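PDB 2BZV: fiber protein 2 from Human adenovirus type 41, which forms the trimeric spikes at the capsid vertices, whose knob, the part in this chain, probably attaches the virion to its host-cell receptor. Local coordinates for residues P26-I30 and A86-T91; Y31-N37 and K56-L62; L62-N68 and A154-F160; I133-V137 and T149-S153. All coordinates share one frame. Where two conformers were deposited one is given. Residue numbers count along the deposited sequence, not the author numbering.

Contact 1. Residues P26-I30 and A86-T91; sequences PNCSI and ALESST
Two segments without regular strand run antiparallel here, with one beta bridge, C28 to L87 (CA-CA 4.6 Å). The pairing starts at A86, whose O accepts S29 N at 2.9 Å and lies 3.2 Å from C28 CA. A water 2.9 Å from A86 O also lies 2.7 Å from S29 OG and 2.8 Å from E88 OE2; S29 OG bonds to Q34 N as well. Extended L87 (phi/psi -87/132) points its CB away, yet chi1 t and chi2 p bring L87 CD1 to 3.5 Å from N27 O. E88 N gives the straightest bond, 2.8 Å to N27 O at 175°. The chain then bends through 3-10 residues 89-91, so that T91 N and T91 OG1 both donate to E88 O (3.0 and 2.9 Å). T91 OG1 also accepts N27 ND2 at 3.2 Å, reached with N27 chi1 p, while N27 OD1 takes L38 N of strand 36-45. N27 (phi/psi -135/18) and C28 both face A36 of that strand, a classic beta bulge.

Contact 2. Residues Y31-N37 and K56-L62; sequences YETQDAN and KGLKGAL
K59, L62 and D35 lose the most area where strands 36-45 and 48-57 meet at the open end of their hairpin. The antiparallel register is N37 with K56 (hydrogen-bonded, N37 N to K56 O and K56 N to N37 O both 2.9 Å), then A36 with G57 (non-hydrogen-bonded, CA-CA 4.5 Å). Beyond it D35 O receives L58 N at 2.8 Å and, weakly, K59 N at 3.3 Å. D35, chi1 p, braces its own loop: OD2 accepts Y31 N (2.8 Å) and E32 N (3.0 Å), OD1 takes I30 N, and a water links D35 OD2 to K59 O, 2.7 Å from each. The long salt bridge from K59 NZ to E32 OE2 (3.6 Å) is spanned by a water 2.7 Å from E32 OE2 and 2.6 Å from K59 NZ. L62, rotamer mt, puts CD1 3.8 Å from A36 CB and CD2 3.5 Å from Y31 CE2. Past the strand ends, the segments are thus held by D35 O, bridging waters, a long ion pair and a small apolar patch.

Contact 3. Residues L62-N68 and A154-F160; sequences LREMHDN and AEPGKPF
A type II beta turn, E155 to K158, lies against the loop that leads from strand 48-57 to strand 69-76, at one end of the knob's beta sandwich. Neither segment is a regular strand, but the CA register descends in antiparallel order: L62 with F160, R63 with P159, E64 with K158, M65 with P156 and N68 with A154. The turn is closed by K158 N to E155 O, 3.1 Å, and G157 occupies its third position at phi/psi 90/-8, where a CB would jam against the preceding carbonyl. Four backbone bonds lace the loops together: F160 N to L62 O (2.7 Å), M65 N to K158 O (2.9 Å), G157 N to M65 O (2.7 Å) and A154 N to N68 O (2.9 Å).

Inside, M65 loses more area than any other residue. Its mmm rotamer sets CE 3.6 Å from A154 CB and CG 3.9 Å from F160 CB, with SD in an oblique Met-aromatic contact, 5.4 Å from the F160 ring centroid; L70 of strand 69-76 touches both side chains. L62 CD2 adds a 4.0 Å approach to F160 CB. R63 bonds through NH1 to G57 O, and one face of its guanidinium is covered by P159, whose CB lies 3.6 Å from R63 CZ. One water donates to both R63 O (2.7 Å) and G157 O (3.1 Å).

Contact 4. Residues I133-V137 and T149-S153; sequences ITFSV and TFKWS
I133 CA lies 3.2 Å from S153 OG. T134 N donates to S153 OG (2.7 Å), the hydroxyl standing in for a backbone acceptor, and T134 O receives S153 N (3.0 Å). F135 forms a non-hydrogen-bonded pair with W152 (CA-CA 4.6 Å); with chi1 t, its ring reaches one face of the indole, F135 CD1 being 3.4 Å from W152 NE1. The F135 ring is oblique to the five-membered ring of W152 (centroids 5.2 Å apart, planes at 51°), and F135 CZ is 3.8 Å from F150 CD1. S136 and K151, on the other face, form the hydrogen-bonded pair (S136 N to K151 O and K151 N to S136 O both 2.9 Å); a water joins S136 OG to T149 O, 2.9 Å from each. V137, paired with F150 (non-hydrogen-bonded, CA-CA 4.6 Å), returns to the face of the aromatics, its CG2 3.6 Å from F150 CE1. The axes of strands 135-137 and 149-153 approach to 4.8 Å, their N-to-C directions at 170°. Strand 135-139 edges this chain's three-stranded sheet: strand 146-153 pairs on its far side with 69-76, while F135, F150 and W152 pack on I53 of strand 48-57 in the facing sheet.

Overall arrangement
Contact 4 is the regular ladder and lies at the surface, though its aromatic face turns inward; contacts 1 to 3 are partly buried and join mainly loops, with short strand pairing in contact 2. Contacts 1 and 2 interlock, since D35 OD1 takes I30 N and Q34 N bonds to S29 OG. Contacts 2 and 3 share L62, on which I30 of contact 1 also packs, and G57 N meets F160 O. Contact 3 touches contact 4 by packing alone, F160 against W152, whereas contact 4 stays clear of contacts 1 and 2. Backbone bonds run through all four; waters bridge each, but the ion pair belongs to contact 2, the Met-aromatic contact to contact 3.

Contact 1. Residues P26-I30 and A86-T91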
loop_
_atom_site.group_PDB
_atom_site.type_symbol
_atom_site.label_atom_id
_atom_site.label_comp_id
_atom_site.label_asym_id
_atom_site.label_seq_id
_atom_site.Cartn_x
_atom_site.Cartn_y
_atom_site.Cartn_z
ATOM N N PRO A 26 -25.371 -4.858 11.043
ATOM C CA PRO A 26 -24.904 -5.962 10.205
ATOM C C PRO A 26 -25.347 -5.811 8.757
ATOM O O PRO A 26 -26.492 -5.486 8.474
ATOM C CB PRO A 26 -25.550 -7.197 10.847
ATOM C CG PRO A 26 -25.917 -6.774 12.218
ATOM C CD PRO A 26 -26.218 -5.320 12.162
ATOM N N ASN A 27 -24.412 -6.061 7.835
ATOM C CA ASN A 27 -24.661 -5.861 6.417
ATOM C C ASN A 27 -24.157 -7.022 5.581
ATOM O O ASN A 27 -24.001 -6.874 4.364
ATOM C CB ASN A 27 -24.013 -4.551 5.943
ATOM C CG ASN A 27 -22.492 -4.612 5.998
ATOM O OD1 ASN A 27 -21.927 -5.429 6.737
ATOM N ND2 ASN A 27 -21.827 -3.748 5.231
ATOM N N CYS A 28 -23.923 -8.173 6.207
ATOM C CA CYS A 28 -23.347 -9.290 5.488
ATOM C C CYS A 28 -23.964 -10.570 6.039
ATOM O O CYS A 28 -24.208 -10.676 7.235
ATOM C CB CYS A 28 -21.822 -9.261 5.666
ATOM S SG CYS A 28 -20.902 -10.479 4.712
ATOM N N SER A 29 -24.215 -11.531 5.152
ATOM C CA SER A 29 -24.883 -12.785 5.501
ATOM C C SER A 29 -24.028 -13.970 5.075
ATOM O O SER A 29 -23.970 -14.288 3.886
ATOM C CB SER A 29 -26.239 -12.842 4.790
ATOM O OG SER A 29 -27.060 -11.754 5.198
ATOM N N ILE A 30 -23.354 -14.597 6.031
ATOM C CA ILE A 30 -22.448 -15.714 5.722
ATOM C C ILE A 30 -23.159 -17.050 5.919
ATOM O O ILE A 30 -23.224 -17.844 4.983
ATOM C CB ILE A 30 -21.177 -15.651 6.592
ATOM C CG1 ILE A 30 -20.427 -14.328 6.384
ATOM C CG2 ILE A 30 -20.294 -16.861 6.299
ATOM C CD1 ILE A 30 -19.893 -14.135 4.967
ATOM N N ALA A 86 -23.559 -11.896 -0.656
ATOM C CA ALA A 86 -23.658 -11.861 0.804
ATOM C C ALA A 86 -23.666 -10.440 1.371
ATOM O O ALA A 86 -24.083 -10.256 2.516
ATOM C CB ALA A 86 -22.528 -12.647 1.430
ATOM N N LEU A 87 -23.156 -9.461 0.624
ATOM C CA LEU A 87 -23.111 -8.075 1.076
ATOM C C LEU A 87 -24.408 -7.376 0.730
ATOM O O LEU A 87 -24.849 -7.406 -0.411
ATOM C CB LEU A 87 -21.961 -7.357 0.356
ATOM C CG LEU A 87 -21.833 -5.844 0.610
ATOM C CD1 LEU A 87 -21.654 -5.503 2.088
ATOM C CD2 LEU A 87 -20.681 -5.287 -0.220
ATOM N N GLU A 88 -24.981 -6.678 1.707
ATOM C CA GLU A 88 -26.168 -5.845 1.482
ATOM C C GLU A 88 -25.820 -4.743 0.469
ATOM O O GLU A 88 -25.033 -3.844 0.784
ATOM C CB GLU A 88 -26.623 -5.267 2.843
ATOM C CG GLU A 88 -27.738 -4.202 2.861
ATOM C CD GLU A 88 -28.170 -3.784 4.283
ATOM O OE1 GLU A 88 -29.326 -6.216 2.384
ATOM O OE2 GLU A 88 -28.854 -8.012 3.577
ATOM N N SER A 89 -26.421 -4.785 -0.723
ATOM C CA SER A 89 -26.010 -3.843 -1.768
ATOM C C SER A 89 -26.293 -2.382 -1.413
ATOM O O SER A 89 -25.577 -1.491 -1.873
ATOM C CB SER A 89 -26.667 -4.184 -3.107
ATOM O OG SER A 89 -28.065 -4.006 -3.004
ATOM N N SER A 90 -27.295 -2.121 -0.576
ATOM C CA SER A 90 -27.577 -0.747 -0.194
ATOM C C SER A 90 -26.462 -0.125 0.633
ATOM O O SER A 90 -26.447 1.086 0.815
ATOM C CB SER A 90 -28.901 -0.656 0.571
ATOM O OG SER A 90 -28.779 -1.278 1.833
ATOM N N THR A 91 -25.527 -0.924 1.140
ATOM C CA THR A 91 -24.392 -0.369 1.883
ATOM C C THR A 91 -23.155 -0.177 1.002
ATOM O O THR A 91 -22.169 0.387 1.475
ATOM C CB THR A 91 -24.017 -1.201 3.124
ATOM O OG1 THR A 91 -23.451 -2.469 2.737
ATOM C CG2 THR A 91 -25.230 -1.427 4.030
HETATM O O HOH W 1 -26.516 -9.462 3.930
#

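Contact 2. Residues Y31-N37 and K56-L62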
loop_
_atom_site.group_PDB
_atom_site.type_symbol
_atom_site.label_atom_id
_atom_site.label_comp_id
_atom_site.label_asym_id
_atom_site.label_seq_id
_atom_site.Cartn_x
_atom_site.Cartn_y
_atom_site.Cartn_z
ATOM N N TYR A 31 -23.689 -17.284 7.117
ATOM C CA TYR A 31 -24.413 -18.536 7.418
ATOM C C TYR A 31 -25.893 -18.283 7.622
ATOM O O TYR A 31 -26.708 -19.162 7.366
ATOM C CB TYR A 31 -23.883 -19.174 8.690
ATOM C CG TYR A 31 -22.431 -19.556 8.695
ATOM C CD1 TYR A 31 -21.875 -20.331 7.678
ATOM C CD2 TYR A 31 -21.622 -19.187 9.758
ATOM C CE1 TYR A 31 -20.538 -20.695 7.713
ATOM C CE2 TYR A 31 -20.288 -19.541 9.802
ATOM C CZ TYR A 31 -19.744 -20.293 8.780
ATOM O OH TYR A 31 -18.413 -20.646 8.834
ATOM N N GLU A 32 -26.234 -17.108 8.134
ATOM C CA GLU A 32 -27.629 -16.705 8.308
ATOM C C GLU A 32 -27.731 -15.226 8.014
ATOM O O GLU A 32 -26.716 -14.534 7.872
ATOM C CB GLU A 32 -28.152 -17.015 9.707
ATOM C CG GLU A 32 -27.441 -16.290 10.829
ATOM C CD GLU A 32 -28.003 -16.655 12.197
ATOM O OE1 GLU A 32 -27.611 -17.696 12.766
ATOM O OE2 GLU A 32 -28.845 -15.891 12.727
ATOM N N THR A 33 -28.949 -14.727 7.896
ATOM C CA THR A 33 -29.179 -13.345 7.510
ATOM C C THR A 33 -28.528 -12.360 8.473
ATOM O O THR A 33 -28.766 -12.431 9.678
ATOM C CB THR A 33 -30.690 -13.052 7.477
ATOM O OG1 THR A 33 -31.346 -14.021 6.650
ATOM C CG2 THR A 33 -30.942 -11.651 6.932
ATOM N N GLN A 34 -27.721 -11.445 7.939
ATOM C CA GLN A 34 -27.156 -10.340 8.711
ATOM C C GLN A 34 -26.424 -10.814 9.960
ATOM O O GLN A 34 -26.621 -10.303 11.055
ATOM C CB GLN A 34 -28.256 -9.319 9.027
ATOM C CG GLN A 34 -28.703 -8.608 7.748
ATOM C CD GLN A 34 -29.660 -7.474 8.018
ATOM O OE1 GLN A 34 -30.355 -7.467 9.033
ATOM N NE2 GLN A 34 -29.709 -6.500 7.118
ATOM N N ASP A 35 -25.529 -11.779 9.765
ATOM C CA ASP A 35 -24.753 -12.332 10.859
ATOM C C ASP A 35 -23.359 -11.734 10.952
ATOM O O ASP A 35 -22.605 -12.107 11.855
ATOM C CB ASP A 35 -24.682 -13.867 10.775
ATOM C CG ASP A 35 -24.051 -14.387 9.490
ATOM O OD1 ASP A 35 -23.656 -13.582 8.615
ATOM O OD2 ASP A 35 -23.941 -15.641 9.358
ATOM N N ALA A 36 -23.022 -10.803 10.052
ATOM C CA ALA A 36 -21.683 -10.237 10.028
ATOM C C ALA A 36 -21.698 -8.783 9.598
ATOM O O ALA A 36 -22.657 -8.296 8.982
ATOM C CB ALA A 36 -20.794 -11.042 9.074
ATOM N N ASN A 37 -20.602 -8.095 9.919
ATOM C CA ASN A 37 -20.352 -6.755 9.417
ATOM C C ASN A 37 -19.152 -6.798 8.491
ATOM O O ASN A 37 -18.081 -7.257 8.904
ATOM C CB ASN A 37 -20.096 -5.775 10.565
ATOM C CG ASN A 37 -20.022 -4.348 10.064
ATOM O OD1 ASN A 37 -19.019 -3.964 9.452
ATOM N ND2 ASN A 37 -21.076 -3.568 10.298
ATOM N N LYS A 56 -16.349 -8.893 10.542
ATOM C CA LYS A 56 -16.592 -9.232 11.939
ATOM C C LYS A 56 -17.818 -10.120 12.051
ATOM O O LYS A 56 -18.906 -9.748 11.618
ATOM C CB LYS A 56 -16.807 -7.986 12.803
ATOM C CG LYS A 56 -16.846 -8.320 14.289
ATOM C CD LYS A 56 -17.138 -7.122 15.175
ATOM C CE LYS A 56 -17.182 -7.529 16.644
ATOM N NZ LYS A 56 -17.166 -6.357 17.572
ATOM N N GLY A 57 -17.641 -11.294 12.639
ATOM C CA GLY A 57 -18.780 -12.189 12.845
ATOM C C GLY A 57 -19.549 -11.760 14.087
ATOM O O GLY A 57 -18.949 -11.437 15.114
ATOM N N LEU A 58 -20.871 -11.745 13.990
ATOM C CA LEU A 58 -21.698 -11.163 15.041
ATOM C C LEU A 58 -22.725 -12.098 15.670
ATOM O O LEU A 58 -23.122 -11.868 16.818
ATOM C CB LEU A 58 -22.436 -9.947 14.484
ATOM C CG LEU A 58 -21.533 -8.813 13.985
ATOM C CD1 LEU A 58 -22.367 -7.772 13.263
ATOM C CD2 LEU A 58 -20.739 -8.207 15.138
ATOM N N LYS A 59 -23.161 -13.110 14.932
ATOM C CA LYS A 59 -24.267 -13.969 15.352
ATOM C C LYS A 59 -23.997 -15.399 14.958
ATOM O O LYS A 59 -23.308 -15.641 13.968
ATOM C CB LYS A 59 -25.553 -13.589 14.609
ATOM C CG LYS A 59 -26.249 -12.325 15.028
ATOM C CD LYS A 59 -27.304 -11.867 14.032
ATOM C CE LYS A 59 -28.257 -12.964 13.589
ATOM N NZ LYS A 59 -29.568 -12.383 13.184
ATOM N N GLY A 60 -24.598 -16.351 15.667
ATOM C CA GLY A 60 -24.588 -17.738 15.207
ATOM C C GLY A 60 -23.217 -18.387 15.235
ATOM O O GLY A 60 -22.414 -18.100 16.120
ATOM N N ALA A 61 -22.946 -19.253 14.259
ATOM C CA ALA A 61 -21.681 -19.993 14.204
ATOM C C ALA A 61 -20.479 -19.078 14.038
ATOM O O ALA A 61 -19.351 -19.453 14.368
ATOM C CB ALA A 61 -21.688 -21.032 13.087
ATOM N N LEU A 62 -20.704 -17.868 13.525
ATOM C CA LEU A 62 -19.596 -16.904 13.444
ATOM C C LEU A 62 -19.069 -16.475 14.816
ATOM O O LEU A 62 -18.009 -15.853 14.904
ATOM C CB LEU A 62 -20.009 -15.667 12.650
ATOM C CG LEU A 62 -20.264 -15.888 11.159
ATOM C CD1 LEU A 62 -20.788 -14.603 10.537
ATOM C CD2 LEU A 62 -19.001 -16.344 10.453
HETATM O O HOH W 2 -25.006 -19.324 12.123
HETATM O O HOH W 3 -30.214 -14.013 11.310
HETATM O O HOH W 4 -23.672 -17.034 11.694
#

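Contact 3. Residues L62-N68 and A154-F160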
loop_
_atom_site.group_PDB
_atom_site.type_symbol
_atom_site.label_atom_id
_atom_site.label_comp_id
_atom_site.label_asym_id
_atom_site.label_seq_id
_atom_site.Cartn_x
_atom_site.Cartn_y
_atom_site.Cartn_z
ATOM N N LEU A 62 -20.704 -17.868 13.525
ATOM C CA LEU A 62 -19.596 -16.904 13.444
ATOM C C LEU A 62 -19.069 -16.475 14.816
ATOM O O LEU A 62 -18.009 -15.853 14.904
ATOM C CB LEU A 62 -20.009 -15.667 12.650
ATOM C CG LEU A 62 -20.264 -15.888 11.159
ATOM C CD1 LEU A 62 -20.788 -14.603 10.537
ATOM C CD2 LEU A 62 -19.001 -16.344 10.453
ATOM N N ARG A 63 -19.797 -16.787 15.891
ATOM C CA ARG A 63 -19.273 -16.510 17.221
ATOM C C ARG A 63 -18.560 -17.716 17.833
ATOM O O ARG A 63 -17.912 -17.602 18.868
ATOM C CB ARG A 63 -20.392 -16.033 18.146
ATOM C CG ARG A 63 -21.065 -14.734 17.711
ATOM C CD ARG A 63 -20.098 -13.570 17.538
ATOM N NE ARG A 63 -19.294 -13.328 18.741
ATOM C CZ ARG A 63 -18.278 -12.464 18.792
ATOM N NH1 ARG A 63 -17.936 -11.759 17.717
ATOM N NH2 ARG A 63 -17.607 -12.319 19.928
ATOM N N GLU A 64 -18.683 -18.872 17.195
ATOM C CA GLU A 64 -18.045 -20.103 17.669
ATOM C C GLU A 64 -17.849 -21.027 16.474
ATOM O O GLU A 64 -18.664 -21.922 16.197
ATOM C CB GLU A 64 -18.883 -20.769 18.770
ATOM C CG GLU A 64 -18.201 -21.983 19.395
ATOM C CD GLU A 64 -18.908 -22.511 20.630
ATOM O OE1 GLU A 64 -20.045 -22.089 20.930
ATOM O OE2 GLU A 64 -18.320 -23.362 21.325
ATOM N N MET A 65 -16.758 -20.789 15.745
ATOM C CA MET A 65 -16.604 -21.409 14.427
ATOM C C MET A 65 -16.466 -22.923 14.494
ATOM O O MET A 65 -15.883 -23.479 15.423
ATOM C CB MET A 65 -15.396 -20.818 13.701
ATOM C CG MET A 65 -15.658 -19.414 13.177
ATOM S SD MET A 65 -16.787 -19.385 11.768
ATOM C CE MET A 65 -15.666 -19.878 10.456
ATOM N N HIS A 66 -17.031 -23.579 13.483
ATOM C CA HIS A 66 -16.899 -25.022 13.319
ATOM C C HIS A 66 -15.845 -25.277 12.219
ATOM O O HIS A 66 -14.933 -26.079 12.416
ATOM C CB HIS A 66 -18.262 -25.679 13.018
ATOM C CG HIS A 66 -19.352 -25.511 14.051
ATOM N ND1 HIS A 66 -19.413 -26.216 15.243
ATOM C CD2 HIS A 66 -20.489 -24.761 14.017
ATOM C CE1 HIS A 66 -20.506 -25.876 15.905
ATOM N NE2 HIS A 66 -21.176 -24.996 15.181
ATOM N N ASP A 67 -15.949 -24.590 11.078
ATOM C CA ASP A 67 -14.956 -24.701 9.992
ATOM C C ASP A 67 -13.700 -23.875 10.270
ATOM O O ASP A 67 -13.704 -22.991 11.136
ATOM C CB ASP A 67 -15.584 -24.222 8.674
ATOM C CG ASP A 67 -16.704 -25.114 8.161
ATOM O OD1 ASP A 67 -16.742 -26.325 8.447
ATOM O OD2 ASP A 67 -17.555 -24.591 7.407
ATOM N N ASN A 68 -12.631 -24.157 9.523
ATOM C CA ASN A 68 -11.375 -23.423 9.753
ATOM C C ASN A 68 -11.019 -22.483 8.601
ATOM O O ASN A 68 -9.879 -22.036 8.500
ATOM C CB ASN A 68 -10.224 -24.380 10.044
ATOM C CG ASN A 68 -9.863 -25.200 8.834
ATOM O OD1 ASN A 68 -10.574 -25.180 7.836
ATOM N ND2 ASN A 68 -8.763 -25.944 8.912
ATOM N N ALA A 154 -9.797 -19.500 9.876
ATOM C CA ALA A 154 -10.599 -19.311 11.079
ATOM C C ALA A 154 -10.179 -20.335 12.114
ATOM O O ALA A 154 -9.689 -21.409 11.764
ATOM C CB ALA A 154 -12.080 -19.448 10.788
ATOM N N GLU A 155 -10.363 -20.000 13.387
ATOM C CA GLU A 155 -9.982 -20.890 14.470
ATOM C C GLU A 155 -11.239 -21.560 15.020
ATOM O O GLU A 155 -12.087 -20.892 15.602
ATOM C CB GLU A 155 -9.268 -20.095 15.559
ATOM C CG GLU A 155 -8.694 -20.976 16.630
ATOM C CD GLU A 155 -7.911 -20.223 17.688
ATOM O OE1 GLU A 155 -7.542 -20.879 18.681
ATOM O OE2 GLU A 155 -7.674 -19.005 17.520
ATOM N N PRO A 156 -11.395 -22.881 14.820
ATOM C CA PRO A 156 -12.570 -23.517 15.400
ATOM C C PRO A 156 -12.713 -23.281 16.898
ATOM O O PRO A 156 -11.736 -23.265 17.649
ATOM C CB PRO A 156 -12.356 -25.006 15.112
ATOM C CG PRO A 156 -11.545 -24.996 13.866
ATOM C CD PRO A 156 -10.587 -23.840 14.049
ATOM N N GLY A 157 -13.958 -23.050 17.300
ATOM C CA GLY A 157 -14.298 -22.793 18.683
ATOM C C GLY A 157 -14.268 -21.328 19.067
ATOM O O GLY A 157 -14.698 -20.985 20.173
ATOM N N LYS A 158 -13.781 -20.470 18.169
ATOM C CA LYS A 158 -13.657 -19.056 18.496
ATOM C C LYS A 158 -14.496 -18.200 17.564
ATOM O O LYS A 158 -14.885 -18.656 16.488
ATOM C CB LYS A 158 -12.199 -18.625 18.394
ATOM C CG LYS A 158 -11.291 -19.516 19.233
ATOM C CD LYS A 158 -10.308 -18.703 20.038
ATOM C CE LYS A 158 -9.405 -19.586 20.881
ATOM N NZ LYS A 158 -10.188 -20.356 21.889
ATOM N N PRO A 159 -14.774 -16.953 17.963
ATOM C CA PRO A 159 -15.472 -16.064 17.044
ATOM C C PRO A 159 -14.636 -15.755 15.801
ATOM O O PRO A 159 -13.406 -15.711 15.862
ATOM C CB PRO A 159 -15.662 -14.778 17.856
ATOM C CG PRO A 159 -15.303 -15.107 19.245
ATOM C CD PRO A 159 -14.476 -16.335 19.262
ATOM N N PHE A 160 -15.321 -15.545 14.691
ATOM C CA PHE A 160 -14.681 -15.163 13.445
ATOM C C PHE A 160 -14.500 -13.648 13.413
ATOM O O PHE A 160 -15.468 -12.889 13.328
ATOM C CB PHE A 160 -15.534 -15.616 12.259
ATOM C CG PHE A 160 -14.889 -15.308 10.931
ATOM C CD1 PHE A 160 -13.737 -15.971 10.548
ATOM C CD2 PHE A 160 -15.425 -14.344 10.083
ATOM C CE1 PHE A 160 -13.134 -15.697 9.326
ATOM C CE2 PHE A 160 -14.830 -14.067 8.861
ATOM C CZ PHE A 160 -13.678 -14.735 8.488
HETATM O O HOH W 5 -16.598 -18.652 20.993
HETATM O O HOH W 6 -15.058 -22.595 22.308
#

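Contact 4. Residues I133-V137 and T149-S153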
loop_
_atom_site.group_PDB
_atom_site.type_symbol
_atom_site.label_atom_id
_atom_site.label_comp_id
_atom_site.label_asym_id
_atom_site.label_seq_id
_atom_site.Cartn_x
_atom_site.Cartn_y
_atom_site.Cartn_z
ATOM N N ILE A 133 -3.058 -16.484 11.068
ATOM C CA ILE A 133 -4.248 -16.293 10.237
ATOM C C ILE A 133 -3.849 -15.972 8.801
ATOM O O ILE A 133 -3.023 -15.075 8.601
ATOM C CB ILE A 133 -5.148 -15.180 10.823
ATOM C CG1 ILE A 133 -5.549 -15.552 12.256
ATOM C CG2 ILE A 133 -6.361 -14.937 9.915
ATOM C CD1 ILE A 133 -6.591 -14.670 12.913
ATOM N N THR A 134 -4.428 -16.701 7.837
ATOM C CA THR A 134 -4.146 -16.472 6.423
ATOM C C THR A 134 -5.264 -15.649 5.774
ATOM O O THR A 134 -6.414 -15.707 6.200
ATOM C CB THR A 134 -3.979 -17.778 5.612
ATOM O OG1 THR A 134 -5.228 -18.485 5.595
ATOM C CG2 THR A 134 -2.906 -18.671 6.210
ATOM N N PHE A 135 -4.910 -14.891 4.750
ATOM C CA PHE A 135 -5.854 -14.110 3.944
ATOM C C PHE A 135 -5.433 -14.229 2.501
ATOM O O PHE A 135 -4.239 -14.206 2.207
ATOM C CB PHE A 135 -5.821 -12.629 4.345
ATOM C CG PHE A 135 -6.514 -11.705 3.371
ATOM C CD1 PHE A 135 -7.899 -11.602 3.384
ATOM C CD2 PHE A 135 -5.806 -10.940 2.450
ATOM C CE1 PHE A 135 -8.569 -10.758 2.508
ATOM C CE2 PHE A 135 -6.478 -10.102 1.558
ATOM C CZ PHE A 135 -7.858 -9.997 1.591
ATOM N N SER A 136 -6.403 -14.349 1.611
ATOM C CA SER A 136 -6.112 -14.248 0.195
ATOM C C SER A 136 -7.242 -13.533 -0.526
ATOM O O SER A 136 -8.387 -13.543 -0.059
ATOM C CB SER A 136 -5.881 -15.621 -0.430
ATOM O OG SER A 136 -7.058 -16.400 -0.353
ATOM N N VAL A 137 -6.898 -12.945 -1.666
ATOM C CA VAL A 137 -7.881 -12.387 -2.583
ATOM C C VAL A 137 -7.557 -12.904 -3.978
ATOM O O VAL A 137 -6.395 -12.880 -4.394
ATOM C CB VAL A 137 -7.947 -10.837 -2.509
ATOM C CG1 VAL A 137 -6.592 -10.179 -2.738
ATOM C CG2 VAL A 137 -8.990 -10.317 -3.492
ATOM N N THR A 149 -12.816 -12.622 -4.708
ATOM C CA THR A 149 -13.072 -13.750 -3.821
ATOM C C THR A 149 -12.054 -13.663 -2.700
ATOM O O THR A 149 -10.858 -13.812 -2.929
ATOM C CB THR A 149 -12.983 -15.106 -4.530
ATOM O OG1 THR A 149 -13.894 -15.094 -5.645
ATOM C CG2 THR A 149 -13.326 -16.224 -3.557
ATOM N N PHE A 150 -12.564 -13.398 -1.504
ATOM C CA PHE A 150 -11.731 -13.279 -0.312
ATOM C C PHE A 150 -11.784 -14.585 0.457
ATOM O O PHE A 150 -12.836 -15.217 0.526
ATOM C CB PHE A 150 -12.278 -12.165 0.577
ATOM C CG PHE A 150 -12.291 -10.822 -0.094
ATOM C CD1 PHE A 150 -11.108 -10.122 -0.312
ATOM C CD2 PHE A 150 -13.493 -10.254 -0.513
ATOM C CE1 PHE A 150 -11.115 -8.877 -0.938
ATOM C CE2 PHE A 150 -13.505 -9.024 -1.134
ATOM C CZ PHE A 150 -12.314 -8.332 -1.348
ATOM N N LYS A 151 -10.669 -14.974 1.059
ATOM C CA LYS A 151 -10.650 -16.158 1.908
ATOM C C LYS A 151 -9.816 -15.864 3.151
ATOM O O LYS A 151 -8.709 -15.322 3.046
ATOM C CB LYS A 151 -10.065 -17.368 1.171
ATOM C CG LYS A 151 -10.063 -18.652 2.026
ATOM C CD LYS A 151 -9.337 -19.780 1.303
ATOM C CE LYS A 151 -9.046 -20.965 2.214
ATOM N NZ LYS A 151 -8.303 -22.038 1.484
ATOM N N TRP A 152 -10.367 -16.252 4.298
ATOM C CA TRP A 152 -9.658 -16.148 5.572
ATOM C C TRP A 152 -9.600 -17.506 6.242
ATOM O O TRP A 152 -10.558 -18.286 6.170
ATOM C CB TRP A 152 -10.405 -15.236 6.530
ATOM C CG TRP A 152 -10.590 -13.821 6.096
ATOM C CD1 TRP A 152 -9.789 -12.768 6.424
ATOM C CD2 TRP A 152 -11.658 -13.286 5.314
ATOM N NE1 TRP A 152 -10.272 -11.609 5.880
ATOM C CE2 TRP A 152 -11.426 -11.898 5.190
ATOM C CE3 TRP A 152 -12.779 -13.838 4.698
ATOM C CZ2 TRP A 152 -12.287 -11.058 4.474
ATOM C CZ3 TRP A 152 -13.630 -13.005 3.991
ATOM C CH2 TRP A 152 -13.377 -11.620 3.884
ATOM N N SER A 153 -8.508 -17.765 6.957
ATOM C CA SER A 153 -8.552 -18.877 7.900
ATOM C C SER A 153 -9.388 -18.487 9.117
ATOM O O SER A 153 -9.673 -17.301 9.357
ATOM C CB SER A 153 -7.151 -19.310 8.325
ATOM O OG SER A 153 -6.447 -18.225 8.887
HETATM O O HOH W 7 -6.860 -17.782 3.527
HETATM O O HOH W 8 -9.267 -16.051 -2.121
#